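Local structure of VirX1 (Cyanophage Syn10, 6QGM) at residues N278-N283 and G293-S298; F350-E355 and D401-H406; D220-C225 and V338-G343; T226-L231 and I344-G349. The protein is a viral flavin-dependent halogenase that iodinates diverse substrates, probably by way of reduced flavin as in the related tryptophan halogenases. One frame throughout, in Å; residues are numbered along the deposited sequence.

Contact 1 (N278-N283 and G293-S298)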
loop_
_atom_site.group_PDB
_atom_site.type_symbol
_atom_site.label_atom_id
_atom_site.label_comp_id
_atom_site.label_asym_id
_atom_site.label_seq_id
_atom_site.Cartn_x
_atom_site.Cartn_y
_atom_site.Cartn_z
ATOM N N ASN B 278 -23.001 29.309 7.872
ATOM C CA ASN B 278 -22.267 28.595 8.954
ATOM C C ASN B 278 -22.542 27.092 8.909
ATOM O O ASN B 278 -22.340 26.440 9.948
ATOM C CB ASN B 278 -22.617 29.150 10.341
ATOM C CG ASN B 278 -22.503 30.653 10.394
ATOM O OD1 ASN B 278 -21.407 31.201 10.469
ATOM N ND2 ASN B 278 -23.637 31.319 10.322
ATOM N N GLY B 279 -22.941 26.558 7.756
ATOM C CA GLY B 279 -23.209 25.117 7.562
ATOM C C GLY B 279 -24.040 24.872 6.320
ATOM O O GLY B 279 -23.737 25.481 5.270
ATOM N N TRP B 280 -25.051 24.015 6.420
ATOM C CA TRP B 280 -25.908 23.616 5.270
ATOM C C TRP B 280 -27.262 23.111 5.797
ATOM O O TRP B 280 -27.319 22.643 6.945
ATOM C CB TRP B 280 -25.177 22.582 4.398
ATOM C CG TRP B 280 -25.032 21.277 5.090
ATOM C CD1 TRP B 280 -24.101 20.949 6.025
ATOM C CD2 TRP B 280 -25.892 20.137 4.964
ATOM N NE1 TRP B 280 -24.309 19.678 6.477
ATOM C CE2 TRP B 280 -25.406 19.156 5.851
ATOM C CE3 TRP B 280 -27.008 19.837 4.180
ATOM C CZ2 TRP B 280 -26.006 17.908 5.972
ATOM C CZ3 TRP B 280 -27.588 18.589 4.288
ATOM C CH2 TRP B 280 -27.099 17.648 5.181
ATOM N N VAL B 281 -28.309 23.254 4.988
ATOM C CA VAL B 281 -29.699 22.818 5.300
ATOM C C VAL B 281 -30.051 21.635 4.392
ATOM O O VAL B 281 -29.798 21.730 3.172
ATOM C CB VAL B 281 -30.685 23.993 5.150
ATOM C CG1 VAL B 281 -32.131 23.554 5.019
ATOM C CG2 VAL B 281 -30.521 24.957 6.295
ATOM N N TRP B 282 -30.561 20.548 4.977
ATOM C CA TRP B 282 -31.075 19.365 4.233
ATOM C C TRP B 282 -32.564 19.565 3.940
ATOM O O TRP B 282 -33.240 20.225 4.754
ATOM C CB TRP B 282 -30.810 18.046 4.978
ATOM C CG TRP B 282 -31.628 17.810 6.211
ATOM C CD1 TRP B 282 -32.929 17.402 6.267
ATOM C CD2 TRP B 282 -31.171 17.903 7.571
ATOM N NE1 TRP B 282 -33.324 17.269 7.569
ATOM C CE2 TRP B 282 -32.265 17.557 8.393
ATOM C CE3 TRP B 282 -29.957 18.250 8.173
ATOM C CZ2 TRP B 282 -32.179 17.555 9.787
ATOM C CZ3 TRP B 282 -29.870 18.244 9.551
ATOM C CH2 TRP B 282 -30.968 17.910 10.344
ATOM N N ASN B 283 -33.007 19.055 2.790
ATOM C CA ASN B 283 -34.422 19.002 2.348
ATOM C C ASN B 283 -34.740 17.535 2.019
ATOM O O ASN B 283 -34.121 16.985 1.097
ATOM C CB ASN B 283 -34.675 19.964 1.186
ATOM C CG ASN B 283 -36.142 20.145 0.893
ATOM O OD1 ASN B 283 -36.720 21.161 1.276
ATOM N ND2 ASN B 283 -36.762 19.145 0.271
ATOM N N GLY B 293 -33.542 20.642 8.104
ATOM C CA GLY B 293 -32.719 21.059 9.261
ATOM C C GLY B 293 -31.448 21.790 8.846
ATOM O O GLY B 293 -31.014 21.606 7.702
ATOM N N TYR B 294 -30.899 22.606 9.751
ATOM C CA TYR B 294 -29.607 23.317 9.623
ATOM C C TYR B 294 -28.568 22.531 10.426
ATOM O O TYR B 294 -28.792 22.353 11.634
ATOM C CB TYR B 294 -29.768 24.748 10.154
ATOM C CG TYR B 294 -28.704 25.760 9.784
ATOM C CD1 TYR B 294 -27.552 25.413 9.079
ATOM C CD2 TYR B 294 -28.830 27.072 10.185
ATOM C CE1 TYR B 294 -26.582 26.352 8.770
ATOM C CE2 TYR B 294 -27.873 28.026 9.874
ATOM C CZ TYR B 294 -26.751 27.665 9.160
ATOM O OH TYR B 294 -25.821 28.600 8.842
ATOM N N CYS B 295 -27.507 22.035 9.777
ATOM C CA CYS B 295 -26.237 21.625 10.438
ATOM C C CYS B 295 -25.303 22.830 10.450
ATOM O O CYS B 295 -25.012 23.324 9.348
ATOM C CB CYS B 295 -25.530 20.504 9.694
ATOM S SG CYS B 295 -26.325 18.908 9.947
ATOM N N TYR B 296 -24.856 23.273 11.626
ATOM C CA TYR B 296 -24.051 24.507 11.778
ATOM C C TYR B 296 -22.972 24.320 12.841
ATOM O O TYR B 296 -22.970 23.293 13.534
ATOM C CB TYR B 296 -24.945 25.702 12.100
ATOM C CG TYR B 296 -25.630 25.680 13.445
ATOM C CD1 TYR B 296 -26.773 24.926 13.652
ATOM C CD2 TYR B 296 -25.176 26.461 14.495
ATOM C CE1 TYR B 296 -27.425 24.922 14.874
ATOM C CE2 TYR B 296 -25.813 26.470 15.724
ATOM C CZ TYR B 296 -26.944 25.694 15.914
ATOM O OH TYR B 296 -27.604 25.675 17.103
ATOM N N SER B 297 -22.080 25.305 12.929
ATOM C CA SER B 297 -20.901 25.319 13.816
ATOM C C SER B 297 -21.070 26.422 14.855
ATOM O O SER B 297 -21.068 27.603 14.457
ATOM C CB SER B 297 -19.652 25.518 13.018
ATOM O OG SER B 297 -18.525 25.604 13.855
ATOM N N SER B 298 -21.189 26.037 16.131
ATOM C CA SER B 298 -21.332 26.955 17.287
ATOM C C SER B 298 -20.090 27.840 17.392
ATOM O O SER B 298 -20.195 28.949 17.952
ATOM C CB SER B 298 -21.563 26.188 18.549
ATOM O OG SER B 298 -20.425 25.393 18.849
#
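With chi1 at 69° in Trp280 and 71° in Trp282, CG sits between the backbone N and the carbonyl carbon, and both indoles fold toward the 293-296 strand on the face that carries Cys295. The two segments form an antiparallel beta hairpin, and the two tryptophans open the Trp-X-Trp-X-Ile-Pro sequence known from flavin-dependent halogenases. Trp282 lays its six-membered ring flat over Gly293, whose CA makes a CH-pi contact 3.6 Å from the ring centroid. Cys295 SG meets the edge of the same ring, 3.6 Å from Trp282 CZ3, while its CB lies obliquely 3.5 Å from Trp280 NE1, a nitrogen bonded to the Glu352 carboxylate. Trp280 N donates to Cys295 O at 3.0 Å and Cys295 N to Trp280 O at 2.9 Å; Trp282 N reaches Gly293 O at 3.0 Å. On the opposite face, Val281 CG2 packs against Tyr294 CB at 3.9 Å, and Val281 also touches Phe310 and His313 of helix 303-314. Tyr294 CG is anti to the backbone N (chi1 -164°), which sends the ring diagonally back past Gly279 until Asn278 N donates to its OH at 3.1 Å.

Contact 2 (F350-E355 and D401-H406)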
loop_
_atom_site.group_PDB
_atom_site.type_symbol
_atom_site.label_atom_id
_atom_site.label_comp_id
_atom_site.label_asym_id
_atom_site.label_seq_id
_atom_site.Cartn_x
_atom_site.Cartn_y
_atom_site.Cartn_z
ATOM N N PHE B 350 -21.583 9.046 14.314
ATOM C CA PHE B 350 -22.467 9.920 13.513
ATOM C C PHE B 350 -21.586 10.831 12.653
ATOM O O PHE B 350 -20.633 11.427 13.182
ATOM C CB PHE B 350 -23.412 10.677 14.456
ATOM C CG PHE B 350 -24.229 11.761 13.802
ATOM C CD1 PHE B 350 -23.705 13.026 13.604
ATOM C CD2 PHE B 350 -25.524 11.514 13.369
ATOM C CE1 PHE B 350 -24.465 14.023 13.005
ATOM C CE2 PHE B 350 -26.273 12.510 12.762
ATOM C CZ PHE B 350 -25.746 13.760 12.592
ATOM N N ILE B 351 -21.889 10.917 11.362
ATOM C CA ILE B 351 -21.421 11.991 10.440
ATOM C C ILE B 351 -22.644 12.828 10.081
ATOM O O ILE B 351 -23.692 12.240 9.841
ATOM C CB ILE B 351 -20.739 11.405 9.189
ATOM C CG1 ILE B 351 -19.709 10.339 9.553
ATOM C CG2 ILE B 351 -20.134 12.501 8.326
ATOM C CD1 ILE B 351 -19.418 9.368 8.440
ATOM N N GLU B 352 -22.532 14.155 10.085
ATOM C CA GLU B 352 -23.629 15.035 9.614
ATOM C C GLU B 352 -24.079 14.479 8.267
ATOM O O GLU B 352 -23.238 14.051 7.473
ATOM C CB GLU B 352 -23.160 16.485 9.544
ATOM C CG GLU B 352 -22.014 16.741 8.561
ATOM C CD GLU B 352 -21.649 18.206 8.468
ATOM O OE1 GLU B 352 -22.523 19.018 8.794
ATOM O OE2 GLU B 352 -20.508 18.533 8.172
ATOM N N PRO B 353 -25.399 14.429 7.978
ATOM C CA PRO B 353 -25.912 13.671 6.821
ATOM C C PRO B 353 -25.776 14.367 5.456
ATOM O O PRO B 353 -26.696 14.322 4.687
ATOM C CB PRO B 353 -27.382 13.469 7.192
ATOM C CG PRO B 353 -27.709 14.773 7.920
ATOM C CD PRO B 353 -26.464 15.104 8.730
ATOM N N LEU B 354 -24.624 14.971 5.183
ATOM C CA LEU B 354 -24.316 15.653 3.895
ATOM C C LEU B 354 -24.179 14.599 2.783
ATOM O O LEU B 354 -24.431 14.939 1.610
ATOM C CB LEU B 354 -23.027 16.470 4.051
ATOM C CG LEU B 354 -22.670 17.348 2.857
ATOM C CD1 LEU B 354 -23.761 18.362 2.580
ATOM C CD2 LEU B 354 -21.344 18.057 3.070
ATOM N N GLU B 355 -23.789 13.374 3.140
ATOM C CA GLU B 355 -23.719 12.244 2.188
ATOM C C GLU B 355 -24.739 11.178 2.613
ATOM O O GLU B 355 -24.525 9.995 2.329
ATOM C CB GLU B 355 -22.273 11.754 2.096
ATOM C CG GLU B 355 -21.438 12.551 1.115
ATOM C CD GLU B 355 -21.898 12.492 -0.340
ATOM O OE1 GLU B 355 -22.436 11.423 -0.741
ATOM O OE2 GLU B 355 -21.734 13.511 -1.073
ATOM N N ASP B 401 -13.931 11.784 6.066
ATOM C CA ASP B 401 -12.988 12.414 5.095
ATOM C C ASP B 401 -13.725 12.831 3.818
ATOM O O ASP B 401 -13.489 13.955 3.333
ATOM C CB ASP B 401 -11.828 11.479 4.728
ATOM C CG ASP B 401 -10.637 11.568 5.660
ATOM O OD1 ASP B 401 -10.527 12.572 6.373
ATOM O OD2 ASP B 401 -9.849 10.629 5.683
ATOM N N PHE B 402 -14.568 11.957 3.273
ATOM C CA PHE B 402 -15.338 12.229 2.032
ATOM C C PHE B 402 -16.220 13.462 2.251
ATOM O O PHE B 402 -16.231 14.380 1.403
ATOM C CB PHE B 402 -16.143 10.995 1.616
ATOM C CG PHE B 402 -16.984 11.194 0.378
ATOM C CD1 PHE B 402 -16.519 11.899 -0.724
ATOM C CD2 PHE B 402 -18.246 10.640 0.306
ATOM C CE1 PHE B 402 -17.320 12.067 -1.851
ATOM C CE2 PHE B 402 -19.050 10.812 -0.813
ATOM C CZ PHE B 402 -18.593 11.529 -1.886
ATOM N N VAL B 403 -16.926 13.502 3.381
ATOM C CA VAL B 403 -17.830 14.632 3.753
ATOM C C VAL B 403 -16.969 15.900 3.886
ATOM O O VAL B 403 -17.380 16.930 3.357
ATOM C CB VAL B 403 -18.637 14.303 5.027
ATOM C CG1 VAL B 403 -19.330 15.509 5.617
ATOM C CG2 VAL B 403 -19.646 13.213 4.757
ATOM N N ALA B 404 -15.794 15.816 4.518
ATOM C CA ALA B 404 -14.872 16.960 4.696
ATOM C C ALA B 404 -14.470 17.540 3.328
ATOM O O ALA B 404 -14.320 18.777 3.242
ATOM C CB ALA B 404 -13.658 16.552 5.502
ATOM N N MET B 405 -14.333 16.698 2.292
ATOM C CA MET B 405 -13.896 17.133 0.942
ATOM C C MET B 405 -14.932 18.067 0.305
ATOM O O MET B 405 -14.520 18.928 -0.483
ATOM C CB MET B 405 -13.649 15.928 0.034
ATOM C CG MET B 405 -12.345 15.225 0.323
ATOM S SD MET B 405 -11.916 13.977 -0.889
ATOM C CE MET B 405 -10.363 13.380 -0.228
ATOM N N HIS B 406 -16.216 17.921 0.646
ATOM C CA HIS B 406 -17.327 18.794 0.163
ATOM C C HIS B 406 -17.087 20.252 0.571
ATOM O O HIS B 406 -17.504 21.153 -0.182
ATOM C CB HIS B 406 -18.686 18.346 0.718
ATOM C CG HIS B 406 -19.145 17.007 0.246
ATOM N ND1 HIS B 406 -18.408 15.862 0.436
ATOM C CD2 HIS B 406 -20.278 16.620 -0.364
ATOM C CE1 HIS B 406 -19.056 14.828 -0.070
ATOM N NE2 HIS B 406 -20.207 15.271 -0.561
#
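A histidine-carboxylate hydrogen bond ties helix to loop, His406 NE2 donating to Glu355 OE2, and its modelled length of 2.4 Å is so short that the exact spacing is doubtful at 2.75 Å resolution. The loop 350-355 enters the Pro-Leu-Glu-Ser-Thr-Gly sequence characteristic of the tryptophan halogenase family, whereas 401-406 is a turn and a half of the long helix 382-408. Glu355 bends at its second torsion (chi2 -62°), which turns the carboxylate toward the edge of the imidazole; the two planes stand 54° apart. The other imidazole nitrogen, ND1, donates to Phe402 O one turn back at 2.8 Å. That oxygen lies practically in the ring plane, a bond that would help set the rotation of the imidazole. His406 CE1 stands over the centre of the Phe402 ring, 3.7 Å above its plane, and Ile465 of helix 462-468 touches Glu355, Phe402 and His406 alike. Next to this polar pair the contact is apolar. Val403 faces the loop with both methyls: CG1 lies 4.1 Å from Leu354 CB, and CG2 lies 4.0 Å from Glu355 CB. Ile351 adds its branch methyl, CG2, 3.7 Å from Val403 CG2. Leu354 and His406 lie antiparallel alongside one another, Leu354 CD2 3.6 Å from His406 CB.

Contact 3 (D220-C225 and V338-G343)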
loop_
_atom_site.group_PDB
_atom_site.type_symbol
_atom_site.label_atom_id
_atom_site.label_comp_id
_atom_site.label_asym_id
_atom_site.label_seq_id
_atom_site.Cartn_x
_atom_site.Cartn_y
_atom_site.Cartn_z
ATOM N N ASP B 220 -26.587 -12.425 26.953
ATOM C CA ASP B 220 -25.176 -12.765 26.627
ATOM C C ASP B 220 -24.534 -11.544 25.962
ATOM O O ASP B 220 -23.346 -11.292 26.197
ATOM C CB ASP B 220 -25.076 -13.999 25.730
ATOM C CG ASP B 220 -25.570 -15.298 26.356
ATOM O OD1 ASP B 220 -25.397 -15.486 27.584
ATOM O OD2 ASP B 220 -26.120 -16.121 25.599
ATOM N N LEU B 221 -25.313 -10.807 25.175
ATOM C CA LEU B 221 -24.865 -9.594 24.440
ATOM C C LEU B 221 -25.914 -8.493 24.598
ATOM O O LEU B 221 -27.105 -8.767 24.383
ATOM C CB LEU B 221 -24.679 -9.920 22.957
ATOM C CG LEU B 221 -24.126 -8.763 22.129
ATOM C CD1 LEU B 221 -22.655 -8.530 22.458
ATOM C CD2 LEU B 221 -24.340 -9.005 20.637
ATOM N N TYR B 222 -25.459 -7.291 24.934
ATOM C CA TYR B 222 -26.283 -6.070 25.081
ATOM C C TYR B 222 -25.968 -5.150 23.901
ATOM O O TYR B 222 -24.790 -4.915 23.613
ATOM C CB TYR B 222 -25.996 -5.431 26.437
ATOM C CG TYR B 222 -26.383 -6.300 27.601
ATOM C CD1 TYR B 222 -25.537 -7.306 28.055
ATOM C CD2 TYR B 222 -27.602 -6.131 28.234
ATOM C CE1 TYR B 222 -25.896 -8.116 29.122
ATOM C CE2 TYR B 222 -27.973 -6.929 29.305
ATOM C CZ TYR B 222 -27.115 -7.918 29.755
ATOM O OH TYR B 222 -27.480 -8.711 30.802
ATOM N N ILE B 223 -27.000 -4.674 23.213
ATOM C CA ILE B 223 -26.842 -3.799 22.019
ATOM C C ILE B 223 -27.356 -2.416 22.393
ATOM O O ILE B 223 -28.519 -2.307 22.847
ATOM C CB ILE B 223 -27.557 -4.401 20.788
ATOM C CG1 ILE B 223 -27.060 -5.827 20.510
ATOM C CG2 ILE B 223 -27.370 -3.501 19.569
ATOM C CD1 ILE B 223 -27.654 -6.464 19.297
ATOM N N ASP B 224 -26.502 -1.412 22.252
ATOM C CA ASP B 224 -26.832 -0.015 22.615
ATOM C C ASP B 224 -27.412 0.686 21.385
ATOM O O ASP B 224 -26.636 1.063 20.498
ATOM C CB ASP B 224 -25.605 0.718 23.150
ATOM C CG ASP B 224 -25.930 2.106 23.658
ATOM O OD1 ASP B 224 -27.009 2.637 23.282
ATOM O OD2 ASP B 224 -25.103 2.645 24.424
ATOM N N CYS B 225 -28.735 0.853 21.355
ATOM C CA CYS B 225 -29.468 1.629 20.326
ATOM C C CYS B 225 -30.117 2.858 20.991
ATOM O O CYS B 225 -31.218 3.254 20.561
ATOM C CB CYS B 225 -30.501 0.746 19.634
ATOM S SG CYS B 225 -29.760 -0.556 18.604
ATOM N N VAL B 338 -17.386 -3.368 22.918
ATOM C CA VAL B 338 -16.591 -3.306 24.177
ATOM C C VAL B 338 -17.206 -4.307 25.153
ATOM O O VAL B 338 -18.425 -4.196 25.413
ATOM C CB VAL B 338 -16.601 -1.883 24.764
ATOM C CG1 VAL B 338 -15.931 -1.826 26.123
ATOM C CG2 VAL B 338 -15.975 -0.890 23.812
ATOM N N ASN B 339 -16.400 -5.224 25.684
ATOM C CA ASN B 339 -16.885 -6.368 26.492
ATOM C C ASN B 339 -18.099 -6.951 25.776
ATOM O O ASN B 339 -17.991 -7.123 24.543
ATOM C CB ASN B 339 -17.121 -5.926 27.935
ATOM C CG ASN B 339 -15.825 -5.499 28.565
ATOM O OD1 ASN B 339 -15.664 -4.349 28.929
ATOM N ND2 ASN B 339 -14.870 -6.412 28.616
ATOM N N ASN B 340 -19.208 -7.167 26.493
ATOM C CA ASN B 340 -20.414 -7.859 25.980
ATOM C C ASN B 340 -21.484 -6.829 25.589
ATOM O O ASN B 340 -22.676 -7.144 25.741
ATOM C CB ASN B 340 -20.925 -8.886 26.995
ATOM C CG ASN B 340 -21.443 -8.275 28.272
ATOM O OD1 ASN B 340 -21.001 -7.204 28.688
ATOM N ND2 ASN B 340 -22.402 -8.946 28.891
ATOM N N CYS B 341 -21.067 -5.670 25.074
ATOM C CA CYS B 341 -21.957 -4.560 24.641
ATOM C C CYS B 341 -21.494 -4.031 23.275
ATOM O O CYS B 341 -20.276 -3.804 23.123
ATOM C CB CYS B 341 -21.960 -3.444 25.674
ATOM S SG CYS B 341 -22.604 -1.871 25.035
ATOM N N VAL B 342 -22.427 -3.848 22.327
ATOM C CA VAL B 342 -22.170 -3.324 20.950
ATOM C C VAL B 342 -22.984 -2.056 20.738
ATOM O O VAL B 342 -24.196 -2.118 20.947
ATOM C CB VAL B 342 -22.539 -4.341 19.853
ATOM C CG1 VAL B 342 -22.120 -3.857 18.477
ATOM C CG2 VAL B 342 -21.943 -5.703 20.124
ATOM N N GLY B 343 -22.337 -0.988 20.276
ATOM C CA GLY B 343 -22.995 0.243 19.807
ATOM C C GLY B 343 -23.479 0.088 18.379
ATOM O O GLY B 343 -22.649 -0.271 17.506
#
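Strands 221-224 and 341-343 pair in parallel near one side of the large mixed sheet, whose central parallel strands and glycine-rich strand-turn-helix fit a Rossmann-type nucleotide-binding fold. Three backbone bonds alternate between them: Tyr222 N to Asn340 O at 2.9 Å, Val342 N to Tyr222 O at 2.9 Å, and Asp224 N to Val342 O at 2.7 Å. Side chains sort by face. Tyr222, Cys341 and Asp224 share one, Ile223 and Val342 the other. Leu221 starts away from its neighbour strand, but with CG anti to the backbone N (chi1 -176°) its CD1 comes back to meet Val342 CG2 at 3.7 Å. The Tyr222 and Asn340 side chains run alongside each other, their planes 72° apart, and Asn340 ND2 lies at the edge of the phenol ring, 3.6 Å from CE1 of Tyr222. The amide oxygen OD1 of Asn340 accepts a bond from Phe206 N, while the Tyr222 hydroxyl is held by the backbone of Ile217 and Ala219. A type II' turn from Val338 to Cys341 brings in the antiparallel edge strand 337-338. On the other flank, strand 6-10 bonds to Leu221 and Ile223; helix 14-26 covers Ile223, and helix 231-236 packs on Tyr222 and Cys341 across the opposite face.

Contact 4 (T226-L231 and I344-G349)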
loop_
_atom_site.group_PDB
_atom_site.type_symbol
_atom_site.label_atom_id
_atom_site.label_comp_id
_atom_site.label_asym_id
_atom_site.label_seq_id
_atom_site.Cartn_x
_atom_site.Cartn_y
_atom_site.Cartn_z
ATOM N N THR B 226 -29.443 3.464 21.978
ATOM C CA THR B 226 -29.977 4.585 22.791
ATOM C C THR B 226 -29.613 5.936 22.147
ATOM O O THR B 226 -29.877 6.969 22.798
ATOM C CB THR B 226 -29.503 4.481 24.249
ATOM O OG1 THR B 226 -28.092 4.680 24.330
ATOM C CG2 THR B 226 -29.855 3.152 24.880
ATOM N N GLY B 227 -29.067 5.950 20.923
ATOM C CA GLY B 227 -28.707 7.192 20.209
ATOM C C GLY B 227 -27.589 7.959 20.905
ATOM O O GLY B 227 -26.742 7.309 21.540
ATOM N N PHE B 228 -27.608 9.298 20.827
ATOM C CA PHE B 228 -26.528 10.200 21.314
ATOM C C PHE B 228 -26.268 9.973 22.802
ATOM O O PHE B 228 -25.098 10.067 23.189
ATOM C CB PHE B 228 -26.840 11.662 21.001
ATOM C CG PHE B 228 -26.745 12.024 19.537
ATOM C CD1 PHE B 228 -25.651 11.653 18.759
ATOM C CD2 PHE B 228 -27.750 12.779 18.948
ATOM C CE1 PHE B 228 -25.579 12.009 17.421
ATOM C CE2 PHE B 228 -27.664 13.146 17.617
ATOM C CZ PHE B 228 -26.581 12.770 16.865
ATOM N N LYS B 229 -27.293 9.659 23.594
ATOM C CA LYS B 229 -27.129 9.252 25.017
ATOM C C LYS B 229 -25.928 8.304 25.138
ATOM O O LYS B 229 -25.096 8.497 26.049
ATOM C CB LYS B 229 -28.350 8.497 25.539
ATOM C CG LYS B 229 -29.496 9.312 26.097
ATOM C CD LYS B 229 -30.521 8.356 26.635
ATOM C CE LYS B 229 -31.633 8.985 27.442
ATOM N NZ LYS B 229 -32.609 7.941 27.841
ATOM N N SER B 230 -25.857 7.301 24.254
ATOM C CA SER B 230 -24.876 6.189 24.304
ATOM C C SER B 230 -24.806 5.671 25.739
ATOM O O SER B 230 -23.701 5.661 26.308
ATOM C CB SER B 230 -23.517 6.612 23.786
ATOM O OG SER B 230 -22.678 5.479 23.619
ATOM N N LEU B 231 -25.951 5.274 26.305
ATOM C CA LEU B 231 -26.075 4.901 27.739
ATOM C C LEU B 231 -25.202 3.686 28.065
ATOM O O LEU B 231 -24.576 3.701 29.112
ATOM C CB LEU B 231 -27.544 4.634 28.067
ATOM C CG LEU B 231 -27.822 4.370 29.539
ATOM C CD1 LEU B 231 -27.522 5.630 30.370
ATOM C CD2 LEU B 231 -29.253 3.860 29.749
ATOM N N ILE B 344 -24.779 0.308 18.152
ATOM C CA ILE B 344 -25.419 0.332 16.800
ATOM C C ILE B 344 -26.173 1.657 16.667
ATOM O O ILE B 344 -27.043 1.932 17.511
ATOM C CB ILE B 344 -26.341 -0.893 16.589
ATOM C CG1 ILE B 344 -25.563 -2.204 16.783
ATOM C CG2 ILE B 344 -27.047 -0.832 15.234
ATOM C CD1 ILE B 344 -26.137 -3.412 16.090
ATOM N N GLY B 345 -25.828 2.450 15.660
ATOM C CA GLY B 345 -26.409 3.777 15.386
ATOM C C GLY B 345 -25.623 4.880 16.075
ATOM O O GLY B 345 -24.384 4.768 16.178
ATOM N N LEU B 346 -26.319 5.904 16.565
ATOM C CA LEU B 346 -25.696 7.158 17.051
ATOM C C LEU B 346 -24.965 6.913 18.375
ATOM O O LEU B 346 -24.071 7.712 18.688
ATOM C CB LEU B 346 -26.779 8.235 17.184
ATOM C CG LEU B 346 -27.533 8.596 15.896
ATOM C CD1 LEU B 346 -27.966 10.055 15.933
ATOM C CD2 LEU B 346 -26.706 8.349 14.638
ATOM N N SER B 347 -25.296 5.839 19.099
ATOM C CA SER B 347 -24.585 5.397 20.326
ATOM C C SER B 347 -23.109 5.123 20.009
ATOM O O SER B 347 -22.270 5.301 20.913
ATOM C CB SER B 347 -25.240 4.182 20.923
ATOM O OG SER B 347 -25.265 3.130 19.984
ATOM N N TYR B 348 -22.802 4.698 18.777
ATOM C CA TYR B 348 -21.407 4.428 18.326
ATOM C C TYR B 348 -20.826 5.659 17.629
ATOM O O TYR B 348 -19.755 6.153 18.067
ATOM C CB TYR B 348 -21.296 3.213 17.404
ATOM C CG TYR B 348 -19.981 3.182 16.663
ATOM C CD1 TYR B 348 -18.789 3.003 17.338
ATOM C CD2 TYR B 348 -19.915 3.378 15.300
ATOM C CE1 TYR B 348 -17.568 2.999 16.691
ATOM C CE2 TYR B 348 -18.707 3.390 14.622
ATOM C CZ TYR B 348 -17.525 3.198 15.316
ATOM O OH TYR B 348 -16.335 3.192 14.636
ATOM N N GLY B 349 -21.473 6.129 16.560
ATOM C CA GLY B 349 -20.903 7.175 15.678
ATOM C C GLY B 349 -21.965 7.905 14.878
ATOM O O GLY B 349 -23.128 7.426 14.797
#
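The Phe228 ring takes the CD1 methyl of Leu346 over one face in a CH-pi contact, offset toward the rim, and meets the Phe350 ring edge-to-face. The methyl is modelled closer to the ring carbons than is plausible, so the side of approach is a safer reading than the spacing. Phe228 CB points away from the 344-349 segment; with CG anti to the carbonyl carbon (chi1 -71°) the ring nevertheless swings back beside it. Leu346 also sets its CB against the chain, 3.7 Å from Gly227 CA. Further along, Ser230 OG donates to Ser347 O at 2.7 Å, arriving in the carbonyl plane on a lone pair; the same hydroxyl is bonded to Gly234 N in helix 231-236. Ser230 thus links the start of that helix to the facing loop. Gly227 O receives Ser230 N at 2.9 Å and lies 3.1 Å from Ser347 CA, a CA-H...O contact. Each loop also has internal bonds: Thr226 OG1 accepts Leu231 N at 3.0 Å in a fairly straight bond, and Gly345 O takes the N-H groups of both Tyr348 and Gly349. Asp224 holds both loops, its carboxylate bonded to Thr226 OG1 and its backbone oxygen to Ser347 OG. Loops leaving the C-terminal ends of neighbouring parallel strands, with Thr226 near a glycine-rich GxGxxG sequence, are characteristic of Rossmann-type flavoproteins, where such ends commonly border the dinucleotide; this apo form has no flavin bound.

Overall arrangement
Contacts 3 and 4 are consecutive: strands 221-224 and 341-343 pair in one and run out into the loops of the other, with Asp224 O 3.1 Å from Ile344 N and centres 11 Å apart. Chain 344-355 then carries the second loop of contact 4 straight into contact 2, where Phe350 CD2 still lies 3.9 Å from Phe228 CZ. Contact 2 in turn abuts contact 1, their centres 12 Å apart, with Trp280 CH2 lying 3.4 Å from Pro353 O. Contacts 1 and 3 are about 32 Å apart between centres. The series leads from the Rossmann-type sheet, where flavin probably binds, through the 350-355 loop to the Trp-X-Trp hairpin.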